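PDB 3U64: protein TP_0956 from Treponema pallidum subsp. pallidum, which is a lipoprotein that probably acts as the T-component of a TRAP transporter, working through protein-protein contacts of its tetratricopeptide-like helical scaffold. Local coordinates for residues T86-L91 against N100-R105; R130-G135 against H141-R146; V150-L155 against C190-S195; F208-P213 against A246-I251; I269-V274 against L283-A288. All blocks are in the same frame, centred on the assembly; numbering follows the deposited sequence.

Interaction 1 (T86-L91 against N100-R105)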
# COMPACT_ATOMS: atom_id res chain seq x y z
N THR A 86 -5.17 0.03 16.88
CA THR A 86 -5.77 -1.27 17.11
C THR A 86 -4.76 -2.41 16.89
O THR A 86 -4.57 -3.24 17.78
CB THR A 86 -7.07 -1.42 16.32
OG1 THR A 86 -8.12 -0.69 16.98
CG2 THR A 86 -7.48 -2.87 16.20
N PRO A 87 -4.09 -2.46 15.72
CA PRO A 87 -3.05 -3.49 15.51
C PRO A 87 -1.94 -3.48 16.58
O PRO A 87 -1.43 -4.54 16.96
CB PRO A 87 -2.45 -3.13 14.14
CG PRO A 87 -3.53 -2.33 13.46
CD PRO A 87 -4.21 -1.56 14.55
N ALA A 88 -1.54 -2.29 17.04
CA ALA A 88 -0.57 -2.18 18.11
C ALA A 88 -1.07 -2.92 19.35
O ALA A 88 -0.28 -3.55 20.07
CB ALA A 88 -0.31 -0.72 18.44
N GLN A 89 -2.37 -2.84 19.61
CA GLN A 89 -2.95 -3.43 20.80
C GLN A 89 -2.88 -4.94 20.77
O GLN A 89 -2.89 -5.59 21.81
CB GLN A 89 -4.39 -3.00 20.95
CG GLN A 89 -4.58 -1.53 21.20
CD GLN A 89 -5.90 -1.25 21.88
OE1 GLN A 89 -6.29 -1.97 22.80
NE2 GLN A 89 -6.60 -0.22 21.42
N TYR A 90 -2.80 -5.51 19.57
CA TYR A 90 -2.78 -6.96 19.44
C TYR A 90 -1.36 -7.50 19.43
O TYR A 90 -1.14 -8.68 19.21
CB TYR A 90 -3.57 -7.42 18.20
CG TYR A 90 -5.02 -6.97 18.16
CD1 TYR A 90 -5.70 -6.58 19.31
CD2 TYR A 90 -5.72 -6.94 16.97
CE1 TYR A 90 -7.03 -6.16 19.27
CE2 TYR A 90 -7.05 -6.53 16.91
CZ TYR A 90 -7.70 -6.15 18.06
OH TYR A 90 -9.03 -5.74 17.99
N LEU A 91 -0.38 -6.62 19.66
CA LEU A 91 1.01 -7.04 19.77
C LEU A 91 1.26 -7.74 21.11
O LEU A 91 0.52 -7.51 22.08
CB LEU A 91 1.96 -5.85 19.64
CG LEU A 91 2.10 -5.07 18.33
CD1 LEU A 91 2.97 -3.86 18.62
CD2 LEU A 91 2.71 -5.90 17.21
N ASN A 100 4.64 1.09 21.86
CA ASN A 100 4.73 2.46 22.29
C ASN A 100 4.95 3.42 21.14
O ASN A 100 4.37 4.50 21.11
CB ASN A 100 5.84 2.61 23.33
CG ASN A 100 5.43 2.04 24.67
OD1 ASN A 100 4.25 2.04 25.01
ND2 ASN A 100 6.39 1.53 25.42
N GLU A 101 5.77 2.99 20.18
CA GLU A 101 6.00 3.80 19.00
C GLU A 101 4.74 3.89 18.13
O GLU A 101 4.46 4.92 17.54
CB GLU A 101 7.15 3.23 18.19
CG GLU A 101 7.46 4.05 16.96
CD GLU A 101 8.71 3.58 16.26
OE1 GLU A 101 9.55 2.92 16.91
OE2 GLU A 101 8.85 3.88 15.05
N ALA A 102 4.00 2.79 18.02
CA ALA A 102 2.74 2.82 17.27
C ALA A 102 1.70 3.66 17.99
O ALA A 102 0.95 4.40 17.36
CB ALA A 102 2.22 1.42 17.03
N TYR A 103 1.64 3.57 19.32
CA TYR A 103 0.76 4.46 20.07
C TYR A 103 1.10 5.94 19.86
O TYR A 103 0.19 6.75 19.77
CB TYR A 103 0.76 4.13 21.57
CG TYR A 103 0.03 2.85 21.90
CD1 TYR A 103 -0.90 2.31 21.02
CD2 TYR A 103 0.26 2.18 23.10
CE1 TYR A 103 -1.59 1.14 21.32
CE2 TYR A 103 -0.42 1.01 23.42
CZ TYR A 103 -1.35 0.49 22.52
OH TYR A 103 -2.02 -0.66 22.81
N SER A 104 2.39 6.29 19.81
CA SER A 104 2.79 7.68 19.62
C SER A 104 2.43 8.12 18.21
O SER A 104 2.02 9.27 18.00
CB SER A 104 4.30 7.86 19.84
OG SER A 104 4.66 7.31 21.09
N ARG A 105 2.57 7.20 17.27
CA ARG A 105 2.15 7.45 15.90
C ARG A 105 0.63 7.70 15.80
O ARG A 105 0.19 8.63 15.13
CB ARG A 105 2.57 6.27 15.00
CG ARG A 105 2.38 6.52 13.51
CD ARG A 105 2.72 5.29 12.63
NE ARG A 105 2.19 5.48 11.28
CZ ARG A 105 1.64 4.54 10.53
NH1 ARG A 105 1.54 3.29 10.98
NH2 ARG A 105 1.18 4.86 9.34

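Interaction 2 (R130-G135 against H141-R146). With SO4 (sulfate ion), chain C.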
# COMPACT_ATOMS: atom_id res chain seq x y z
N ARG A 130 -8.71 30.26 18.80
CA ARG A 130 -8.15 31.05 19.88
C ARG A 130 -9.11 31.07 21.07
O ARG A 130 -8.69 30.96 22.23
CB ARG A 130 -7.87 32.48 19.40
CG ARG A 130 -6.85 33.24 20.23
CD ARG A 130 -6.27 34.41 19.44
NE ARG A 130 -5.11 35.05 20.08
CZ ARG A 130 -3.85 34.65 19.91
NH1 ARG A 130 -3.57 33.60 19.14
NH2 ARG A 130 -2.86 35.30 20.52
N GLU A 131 -10.39 31.21 20.78
CA GLU A 131 -11.39 31.26 21.84
C GLU A 131 -11.50 29.91 22.52
O GLU A 131 -11.41 29.82 23.74
CB GLU A 131 -12.76 31.66 21.27
CG GLU A 131 -12.75 33.02 20.63
CD GLU A 131 -12.21 34.08 21.58
OE1 GLU A 131 -12.83 34.28 22.64
OE2 GLU A 131 -11.17 34.70 21.26
N VAL A 132 -11.70 28.87 21.72
CA VAL A 132 -12.05 27.57 22.27
C VAL A 132 -10.90 27.03 23.13
O VAL A 132 -11.13 26.29 24.07
CB VAL A 132 -12.47 26.56 21.15
CG1 VAL A 132 -11.25 25.92 20.50
CG2 VAL A 132 -13.39 25.50 21.71
N PHE A 133 -9.67 27.41 22.81
CA PHE A 133 -8.53 26.94 23.60
C PHE A 133 -7.96 28.02 24.54
O PHE A 133 -6.84 27.89 25.02
CB PHE A 133 -7.42 26.42 22.68
CG PHE A 133 -7.76 25.14 21.98
CD1 PHE A 133 -8.05 23.98 22.70
CD2 PHE A 133 -7.76 25.07 20.60
CE1 PHE A 133 -8.35 22.80 22.05
CE2 PHE A 133 -8.06 23.87 19.94
CZ PHE A 133 -8.35 22.74 20.67
N SER A 134 -8.74 29.07 24.79
CA SER A 134 -8.29 30.20 25.59
C SER A 134 -8.01 29.84 27.06
O SER A 134 -7.26 30.54 27.75
CB SER A 134 -9.33 31.33 25.54
OG SER A 134 -10.57 30.87 26.06
N GLY A 135 -8.61 28.76 27.55
CA GLY A 135 -8.57 28.44 28.96
C GLY A 135 -9.52 29.31 29.79
O GLY A 135 -9.63 29.15 31.01
N HIS A 141 -17.40 29.00 26.48
CA HIS A 141 -18.85 28.88 26.46
C HIS A 141 -19.50 29.82 25.45
O HIS A 141 -20.49 29.47 24.79
CB HIS A 141 -19.42 29.13 27.86
CG HIS A 141 -20.92 29.06 27.93
ND1 HIS A 141 -21.73 30.14 27.65
CD2 HIS A 141 -21.75 28.03 28.23
CE1 HIS A 141 -23.00 29.78 27.78
NE2 HIS A 141 -23.03 28.51 28.13
N LYS A 142 -18.95 31.02 25.31
CA LYS A 142 -19.53 31.98 24.38
C LYS A 142 -19.34 31.51 22.96
O LYS A 142 -20.25 31.63 22.13
CB LYS A 142 -18.94 33.38 24.56
CG LYS A 142 -19.66 34.47 23.77
CD LYS A 142 -19.05 35.85 24.00
CE LYS A 142 -17.71 35.99 23.28
NZ LYS A 142 -16.96 37.23 23.65
N VAL A 143 -18.16 30.96 22.65
CA VAL A 143 -17.92 30.54 21.28
C VAL A 143 -18.70 29.27 20.95
O VAL A 143 -19.14 29.08 19.82
CB VAL A 143 -16.43 30.35 20.94
CG1 VAL A 143 -15.82 29.12 21.65
CG2 VAL A 143 -16.28 30.19 19.44
N LEU A 144 -18.89 28.41 21.95
CA LEU A 144 -19.65 27.18 21.71
C LEU A 144 -21.13 27.51 21.54
O LEU A 144 -21.88 26.73 20.95
CB LEU A 144 -19.43 26.15 22.83
CG LEU A 144 -18.05 25.47 22.90
CD1 LEU A 144 -18.01 24.42 24.00
CD2 LEU A 144 -17.67 24.83 21.58
N SER A 145 -21.56 28.67 22.04
CA SER A 145 -22.97 29.02 21.95
C SER A 145 -23.32 29.52 20.54
O SER A 145 -24.50 29.65 20.17
CB SER A 145 -23.34 30.05 23.02
OG SER A 145 -22.98 31.36 22.61
N ARG A 146 -22.29 29.77 19.75
CA ARG A 146 -22.47 30.20 18.36
C ARG A 146 -22.76 29.01 17.44
O ARG A 146 -23.34 29.17 16.36
CB ARG A 146 -21.25 30.98 17.88
CG ARG A 146 -20.99 32.26 18.68
CD ARG A 146 -19.68 32.92 18.27
NE ARG A 146 -19.69 33.35 16.88
CZ ARG A 146 -18.61 33.74 16.21
NH1 ARG A 146 -17.42 33.75 16.81
NH2 ARG A 146 -18.72 34.13 14.93
S SO4 C . -5.73 35.76 23.53
O1 SO4 C . -6.20 36.78 24.48
O2 SO4 C . -6.66 35.69 22.40
O3 SO4 C . -4.42 36.16 23.04
O4 SO4 C . -5.63 34.47 24.22

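Interaction 3 (V150-L155 against C190-S195). With SO4 (sulfate ion), chain E.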
# COMPACT_ATOMS: atom_id res chain seq x y z
N VAL A 150 -25.80 22.35 12.41
CA VAL A 150 -24.95 22.19 11.24
C VAL A 150 -23.49 21.88 11.64
O VAL A 150 -22.76 21.26 10.87
CB VAL A 150 -25.05 23.44 10.33
CG1 VAL A 150 -23.88 23.57 9.40
CG2 VAL A 150 -26.35 23.40 9.53
N ASP A 151 -23.10 22.29 12.85
CA ASP A 151 -21.73 22.14 13.34
C ASP A 151 -21.49 20.86 14.14
O ASP A 151 -20.37 20.60 14.58
CB ASP A 151 -21.33 23.33 14.21
CG ASP A 151 -21.52 24.65 13.50
OD1 ASP A 151 -21.01 24.77 12.37
OD2 ASP A 151 -22.18 25.56 14.06
N VAL A 152 -22.53 20.06 14.33
CA VAL A 152 -22.46 18.91 15.21
C VAL A 152 -21.47 17.86 14.72
O VAL A 152 -20.66 17.38 15.50
CB VAL A 152 -23.85 18.30 15.45
CG1 VAL A 152 -23.71 16.97 16.16
CG2 VAL A 152 -24.71 19.29 16.26
N GLY A 153 -21.51 17.52 13.44
CA GLY A 153 -20.53 16.61 12.87
C GLY A 153 -19.11 17.02 13.21
O GLY A 153 -18.28 16.20 13.63
N THR A 154 -18.84 18.31 13.07
CA THR A 154 -17.49 18.83 13.26
C THR A 154 -17.09 18.75 14.73
O THR A 154 -15.98 18.31 15.06
CB THR A 154 -17.36 20.28 12.70
OG1 THR A 154 -17.86 20.30 11.36
CG2 THR A 154 -15.90 20.75 12.71
N LEU A 155 -18.00 19.17 15.60
CA LEU A 155 -17.77 19.12 17.05
C LEU A 155 -17.41 17.71 17.47
O LEU A 155 -16.48 17.48 18.27
CB LEU A 155 -19.03 19.62 17.79
CG LEU A 155 -19.23 21.11 17.59
CD1 LEU A 155 -20.57 21.60 18.10
CD2 LEU A 155 -18.10 21.87 18.26
N CYS A 190 -23.98 17.22 22.01
CA CYS A 190 -25.08 16.52 22.70
C CYS A 190 -26.29 17.39 22.92
O CYS A 190 -27.41 16.95 22.68
CB CYS A 190 -24.65 15.98 24.08
SG CYS A 190 -23.68 14.54 23.96
N ASP A 191 -26.06 18.60 23.43
CA ASP A 191 -27.13 19.57 23.68
C ASP A 191 -27.83 19.89 22.38
O ASP A 191 -29.05 19.92 22.31
CB ASP A 191 -26.58 20.86 24.29
CG ASP A 191 -25.89 20.64 25.63
OD1 ASP A 191 -26.28 19.70 26.35
OD2 ASP A 191 -24.95 21.40 25.97
N LEU A 192 -27.04 20.14 21.34
CA LEU A 192 -27.56 20.53 20.03
C LEU A 192 -28.38 19.42 19.38
O LEU A 192 -29.44 19.68 18.80
CB LEU A 192 -26.38 20.92 19.12
CG LEU A 192 -25.95 22.38 19.25
CD1 LEU A 192 -24.66 22.70 18.52
CD2 LEU A 192 -27.12 23.31 18.78
N TRP A 193 -27.89 18.18 19.51
CA TRP A 193 -28.40 17.08 18.70
C TRP A 193 -28.11 15.71 19.36
O TRP A 193 -27.30 14.93 18.86
CB TRP A 193 -27.77 17.19 17.31
CG TRP A 193 -28.36 16.33 16.24
CD1 TRP A 193 -29.24 15.30 16.40
CD2 TRP A 193 -28.09 16.41 14.84
NE1 TRP A 193 -29.53 14.73 15.18
CE2 TRP A 193 -28.84 15.40 14.21
CE3 TRP A 193 -27.28 17.25 14.05
CZ2 TRP A 193 -28.81 15.20 12.82
CZ3 TRP A 193 -27.26 17.05 12.68
CH2 TRP A 193 -28.03 16.03 12.08
N PRO A 194 -28.81 15.42 20.48
CA PRO A 194 -28.62 14.23 21.33
C PRO A 194 -28.50 12.94 20.52
O PRO A 194 -27.70 12.07 20.87
CB PRO A 194 -29.91 14.16 22.16
CG PRO A 194 -30.52 15.52 22.10
CD PRO A 194 -29.94 16.27 20.93
N SER A 195 -29.31 12.83 19.46
CA SER A 195 -29.49 11.57 18.74
C SER A 195 -28.48 11.38 17.62
O SER A 195 -28.46 10.33 16.97
CB SER A 195 -30.92 11.48 18.16
OG SER A 195 -30.99 12.10 16.87
S SO4 E . -32.81 15.29 18.33
O1 SO4 E . -32.60 15.36 16.89
O2 SO4 E . -32.78 16.62 18.94
O3 SO4 E . -34.12 14.66 18.56
O4 SO4 E . -31.76 14.47 18.94

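Interaction 4 (F208-P213 against A246-I251)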
# COMPACT_ATOMS: atom_id res chain seq x y z
N PHE A 208 -14.77 8.51 27.71
CA PHE A 208 -13.96 9.52 28.36
C PHE A 208 -14.19 9.54 29.86
O PHE A 208 -13.24 9.46 30.65
CB PHE A 208 -14.19 10.94 27.79
CG PHE A 208 -13.55 12.04 28.63
CD1 PHE A 208 -12.20 12.39 28.44
CD2 PHE A 208 -14.28 12.68 29.62
CE1 PHE A 208 -11.59 13.38 29.24
CE2 PHE A 208 -13.68 13.68 30.41
CZ PHE A 208 -12.34 14.03 30.22
N TYR A 209 -15.46 9.66 30.28
CA TYR A 209 -15.77 9.81 31.71
C TYR A 209 -15.30 8.62 32.50
O TYR A 209 -14.82 8.79 33.61
CB TYR A 209 -17.27 10.00 31.93
CG TYR A 209 -17.75 11.33 31.45
CD1 TYR A 209 -17.01 12.48 31.69
CD2 TYR A 209 -18.93 11.44 30.73
CE1 TYR A 209 -17.44 13.71 31.24
CE2 TYR A 209 -19.37 12.66 30.27
CZ TYR A 209 -18.62 13.79 30.52
OH TYR A 209 -19.07 15.00 30.05
N ALA A 210 -15.44 7.42 31.94
CA ALA A 210 -15.11 6.22 32.69
C ALA A 210 -13.60 6.08 32.87
O ALA A 210 -13.13 5.52 33.85
CB ALA A 210 -15.68 4.97 31.99
N ALA A 211 -12.85 6.60 31.91
CA ALA A 211 -11.42 6.40 31.89
C ALA A 211 -10.66 7.60 32.43
O ALA A 211 -9.47 7.49 32.75
CB ALA A 211 -10.95 6.08 30.47
N ALA A 212 -11.32 8.74 32.52
CA ALA A 212 -10.61 9.96 32.89
C ALA A 212 -10.53 10.17 34.39
O ALA A 212 -11.51 9.97 35.11
CB ALA A 212 -11.22 11.19 32.21
N PRO A 213 -9.34 10.57 34.87
CA PRO A 213 -9.16 10.99 36.26
C PRO A 213 -10.17 12.08 36.57
O PRO A 213 -10.44 12.90 35.69
CB PRO A 213 -7.74 11.57 36.27
CG PRO A 213 -7.03 10.85 35.16
CD PRO A 213 -8.09 10.66 34.09
N ALA A 246 -18.94 -3.23 28.28
CA ALA A 246 -18.02 -4.22 28.86
C ALA A 246 -16.69 -3.59 29.30
O ALA A 246 -16.21 -3.81 30.41
CB ALA A 246 -17.75 -5.35 27.86
N ASP A 247 -16.13 -2.79 28.41
CA ASP A 247 -14.78 -2.28 28.55
C ASP A 247 -14.67 -1.06 29.47
O ASP A 247 -13.82 -1.01 30.36
CB ASP A 247 -14.26 -1.93 27.15
CG ASP A 247 -12.78 -1.63 27.13
OD1 ASP A 247 -12.06 -2.14 28.01
OD2 ASP A 247 -12.33 -0.91 26.22
N ALA A 248 -15.54 -0.08 29.26
CA ALA A 248 -15.50 1.16 30.03
C ALA A 248 -16.16 1.03 31.41
O ALA A 248 -15.71 1.65 32.38
CB ALA A 248 -16.13 2.31 29.24
N LEU A 249 -17.21 0.23 31.49
CA LEU A 249 -18.03 0.16 32.70
C LEU A 249 -17.85 -1.13 33.49
O LEU A 249 -17.74 -1.09 34.72
CB LEU A 249 -19.51 0.34 32.37
CG LEU A 249 -19.95 1.63 31.66
CD1 LEU A 249 -21.46 1.70 31.60
CD2 LEU A 249 -19.40 2.86 32.36
N CYS A 250 -17.84 -2.27 32.81
CA CYS A 250 -17.75 -3.54 33.53
C CYS A 250 -16.38 -3.77 34.13
O CYS A 250 -16.26 -4.22 35.26
CB CYS A 250 -18.16 -4.72 32.64
SG CYS A 250 -19.95 -4.72 32.34
N ILE A 251 -15.33 -3.42 33.39
CA ILE A 251 -13.98 -3.66 33.88
C ILE A 251 -13.63 -2.90 35.17
O ILE A 251 -13.18 -3.51 36.14
CB ILE A 251 -12.94 -3.38 32.82
CG1 ILE A 251 -13.06 -4.40 31.68
CG2 ILE A 251 -11.54 -3.43 33.44
CD1 ILE A 251 -11.98 -4.25 30.63

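Interaction 5 (I269-V274 against L283-A288)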
# COMPACT_ATOMS: atom_id res chain seq x y z
N ILE A 269 -24.05 -10.41 16.62
CA ILE A 269 -24.39 -9.65 15.42
C ILE A 269 -23.79 -10.27 14.15
O ILE A 269 -22.60 -10.63 14.10
CB ILE A 269 -23.99 -8.17 15.56
CG1 ILE A 269 -24.76 -7.52 16.73
CG2 ILE A 269 -24.21 -7.40 14.24
CD1 ILE A 269 -24.04 -6.30 17.32
N ASP A 270 -24.62 -10.42 13.13
CA ASP A 270 -24.17 -10.98 11.86
C ASP A 270 -23.85 -9.84 10.88
O ASP A 270 -24.77 -9.15 10.39
CB ASP A 270 -25.21 -11.96 11.29
CG ASP A 270 -24.81 -12.52 9.94
OD1 ASP A 270 -23.65 -12.28 9.52
OD2 ASP A 270 -25.64 -13.20 9.30
N PRO A 271 -22.54 -9.64 10.60
CA PRO A 271 -22.03 -8.58 9.73
C PRO A 271 -22.72 -8.60 8.37
O PRO A 271 -22.94 -7.55 7.79
CB PRO A 271 -20.54 -8.92 9.59
CG PRO A 271 -20.22 -9.70 10.83
CD PRO A 271 -21.46 -10.50 11.13
N GLU A 272 -23.08 -9.79 7.87
CA GLU A 272 -23.77 -9.89 6.60
C GLU A 272 -25.19 -9.29 6.64
O GLU A 272 -25.77 -9.01 5.59
CB GLU A 272 -23.81 -11.35 6.12
CG GLU A 272 -22.44 -11.96 5.89
CD GLU A 272 -21.55 -11.07 5.03
OE1 GLU A 272 -22.08 -10.36 4.15
OE2 GLU A 272 -20.31 -11.07 5.23
N SER A 273 -25.73 -9.10 7.84
CA SER A 273 -27.12 -8.63 8.01
C SER A 273 -27.23 -7.14 8.27
O SER A 273 -28.32 -6.57 8.20
CB SER A 273 -27.79 -9.37 9.17
OG SER A 273 -28.08 -10.71 8.83
N VAL A 274 -26.11 -6.49 8.60
CA VAL A 274 -26.15 -5.08 8.95
C VAL A 274 -26.47 -4.21 7.74
O VAL A 274 -26.02 -4.47 6.62
CB VAL A 274 -24.85 -4.61 9.61
CG1 VAL A 274 -24.55 -5.45 10.84
CG2 VAL A 274 -23.69 -4.67 8.61
N LEU A 283 -14.50 -4.86 12.44
CA LEU A 283 -13.42 -4.33 13.29
C LEU A 283 -13.78 -4.47 14.77
O LEU A 283 -13.01 -4.99 15.56
CB LEU A 283 -13.08 -2.87 12.95
CG LEU A 283 -12.25 -2.64 11.68
CD1 LEU A 283 -12.39 -1.20 11.17
CD2 LEU A 283 -10.77 -2.99 11.90
N SER A 284 -14.98 -4.02 15.12
CA SER A 284 -15.45 -4.11 16.49
C SER A 284 -15.54 -5.55 16.98
O SER A 284 -15.23 -5.84 18.13
CB SER A 284 -16.79 -3.42 16.66
OG SER A 284 -16.62 -2.03 16.53
N GLN A 285 -15.95 -6.46 16.12
CA GLN A 285 -16.04 -7.84 16.58
C GLN A 285 -14.66 -8.46 16.83
O GLN A 285 -14.51 -9.25 17.76
CB GLN A 285 -16.92 -8.68 15.65
CG GLN A 285 -18.36 -8.18 15.62
CD GLN A 285 -19.29 -9.13 14.90
OE1 GLN A 285 -18.96 -9.67 13.85
NE2 GLN A 285 -20.48 -9.33 15.46
N LYS A 286 -13.67 -8.11 16.01
CA LYS A 286 -12.28 -8.49 16.30
C LYS A 286 -11.87 -8.01 17.69
O LYS A 286 -11.23 -8.74 18.44
CB LYS A 286 -11.30 -7.90 15.29
CG LYS A 286 -11.29 -8.57 13.94
CD LYS A 286 -10.05 -8.19 13.16
CE LYS A 286 -8.78 -8.71 13.84
NZ LYS A 286 -7.54 -8.42 13.05
N ARG A 287 -12.24 -6.77 18.02
CA ARG A 287 -11.92 -6.22 19.33
C ARG A 287 -12.62 -6.96 20.50
O ARG A 287 -12.00 -7.22 21.53
CB ARG A 287 -12.23 -4.73 19.37
CG ARG A 287 -11.96 -4.10 20.71
CD ARG A 287 -10.89 -3.04 20.64
NE ARG A 287 -10.65 -2.47 21.96
CZ ARG A 287 -9.60 -2.76 22.73
NH1 ARG A 287 -8.68 -3.61 22.30
NH2 ARG A 287 -9.48 -2.19 23.92
N ALA A 288 -13.90 -7.28 20.35
CA ALA A 288 -14.65 -8.03 21.35
C ALA A 288 -14.08 -9.45 21.53
O ALA A 288 -13.96 -9.94 22.64
CB ALA A 288 -16.14 -8.10 20.98

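Interaction 1 (T86-L91 against N100-R105)
Tyr103 turns its CG anti to its own carbonyl carbon (chi1 -73°), which carries the ring across the gap between helices to Ala88 and Gln89. Gln89 has the same first torsion (chi1 -65°), which sets its CG beside the phenol oxygen. The meeting is at the edge of the ring, close to its plane: Gln89 CG lies 3.1 Å from Tyr103 OH, a tight approach with no hydrogen bond, and the two side chains cross at about a right angle. Beside it the backbones come close, with the CA atoms of Ala88 and Ala102 6.1 Å apart. The two methyls face each other, Ala88 CB to Ala102 CB being 3.6 Å, and the Ala88 methyl also touches the tyrosine, with its CB 3.7 Å from Tyr103 CE1. Alanine on both sides allows the close approach, and the tyrosine extends the contact to Gln89. Helices 66-89 and 96-124 run antiparallel here as a helical hairpin, and the contact lies beside their connection. Tyr90 leans away from this interface onto helix 278-293, its ring meeting that of Trp290, whereas Arg105 reaches out to a salt bridge with Asp40 of the second subunit.

Interaction 2 (R130-G135 against H141-R146)
Glu131 and Val132 pack against Val143 and Leu144 where two short helices, 128-132 and 137-144, fold back on each other as a compact helical hairpin. The contact is apolar even where Glu131 takes part, because it uses its methylene: Glu131 CB sits 3.9 Å from Val143 CB. Val143 places CG1 between its backbone N and carbonyl carbon (chi1 70°), and this methyl comes within 4.2 Å of Val132 CB. Further along, Val132 CG2 touches Leu144 CD2 at 4.3 Å, a looser end of the same seam. The first helix stops at Val132, and the turn that follows is tied down by Ser134, whose OG donates in the carbonyl plane to Glu131 O at 2.7 Å while its N binds the same oxygen at 3.0 Å. On the outside, a sulfate ion, probably from the crystallisation liquor, receives weak bonds from Arg130, the shortest from NE to O2 at 2.9 Å, and a further bond from Arg139. A bend at chi2 turns the Glu131 carboxylate away from the seam to a salt bridge with Arg139. The seam is thus apolar, with the charged groups at its border, where Arg139 lies between two negative groups and probably offsets part of the charge of each.

Interaction 3 (V150-L155 against C190-S195)
Val152 is the close-packed part of this contact, set against Leu192 and Trp193 at the end of helix 176-192. One branch does most of the work: Val152 CG2 lies 3.7 Å from Leu192 CB and 3.9 Å from Trp193 CB, with the valine and leucine side chains sliding past each other in opposite directions. The indole joins in beside it, Trp193 CE3 approaching Val152 CB at 3.9 Å. With CG anti to the backbone N (chi1 -168°), Trp193 swings its ring toward the start of helix 152-166. Leu155, one turn on, touches more loosely, its CD1 being 4.3 Å from Leu192 CD1. The far border is polar. There Trp193 has left the helical conformation, and a sulfate ion, probably from the crystallisation liquor, sits beside residues 193-195, its O4 taking a hydrogen bond from Ser195 N at 3.0 Å and its O1 lying 3.4 Å from Trp193 CD1. Arg149 also binds this anion and makes a cation-pi contact with Trp193. Tyr196 of helix 196-211 meets Trp193 edge-to-face and touches Val152, whereas Leu121 of helix 96-124 packs on Leu155; helix 152-166 is thus packed between helix 176-192, its antiparallel hairpin partner, and helix 96-124.

Interaction 4 (F208-P213 against A246-I251)
Ala210 meets Ala248 and Leu249 in a small helix-to-helix contact of the alpha-helical, tetratricopeptide-like scaffold, near the C-terminal ends of helices 196-211 and 240-250. These helices are not successive in the chain: helix 220-233 comes between them, and the two run in roughly the same direction here, consistent with alternate helices of a stacked helical array. The intervening helix also lines the contact, with Ala223 touching Ala210 and Met220 touching Leu249. Short side chains let the backbones approach, the CA atoms of Ala210 and Ala248 lying 5.7 Å apart. Their methyls touch, Ala210 CB to Ala248 CB being 3.9 Å, and one branch of Leu249 comes to the margin, where CD2 stands 4.3 Å from Ala210 CB. No hydrogen bond joins the segments, and little surface is buried between them. Elsewhere on helix 196-211, Phe208 packs on Val179 and Val183 of helix 176-192, and Tyr209 also reaches Val183. Helix 240-250 widens locally into a pi-type turn, whose weak bond runs from Ile251 N to Ala246 O at 3.1 Å. Within that turn lies the backbone oxygen that makes the nearest approach across the contact, Ala248 O, 3.3 Å from the methyl carbon Ala210 CB.

Interaction 5 (I269-V274 against L283-A288)
Ile269 and Pro271, in the loop that leads out of helix 256-268, are held by Gln285 on helix 278-293. The main tie is a nearly straight hydrogen bond: Gln285 NE2 donates to Ile269 O at 2.8 Å, with an angle of 164° at the hydrogen. The acceptor lies in the amide plane of the glutamine, but the donor is tilted 27° from the carbonyl plane of Ile269. Gln285 gets there by a chain extended beyond CG. The same nitrogen also donates to Ala266 O, so the side chain holds two backbone oxygens, one in the last turn of helix 256-268 and one just past it. This is a helical hairpin in which the second helix secures the exit of the first through one buried amide. The loop itself contains an Asx turn: Glu272 N donates to Asp270 OD1 at 3.0 Å, meeting the carboxylate from above its plane. A backbone bond from Ser273 N to Asp270 O at 2.7 Å tightens the same bend. Pro271 points toward the glutamine and crosses it obliquely, its CG 3.3 Å from Gln285 OE1, while on helix 278-293 the proline ring rests against Val281 and Ile282.

How the interactions relate
The five contacts come in series along one all-helical chain. Interactions 2 and 3 adjoin in sequence, their centres 16 Å apart; helix 176-192 carries one side of interaction 3 and is touched by Phe133 and Leu144 of interaction 2. Interactions 2 and 5 lie on opposite sides of the chain's centre, their own centres 39 Å apart. Distant parts of the sequence nevertheless meet: Arg287 of interaction 5 lies against Gln89 and Tyr90 of interaction 1, and makes a weak, long ion pair with Asp247 of interaction 4. Local helical hairpins and a contact between non-successive helices are thus joined in one scaffold, consistent with a tetratricopeptide-like array.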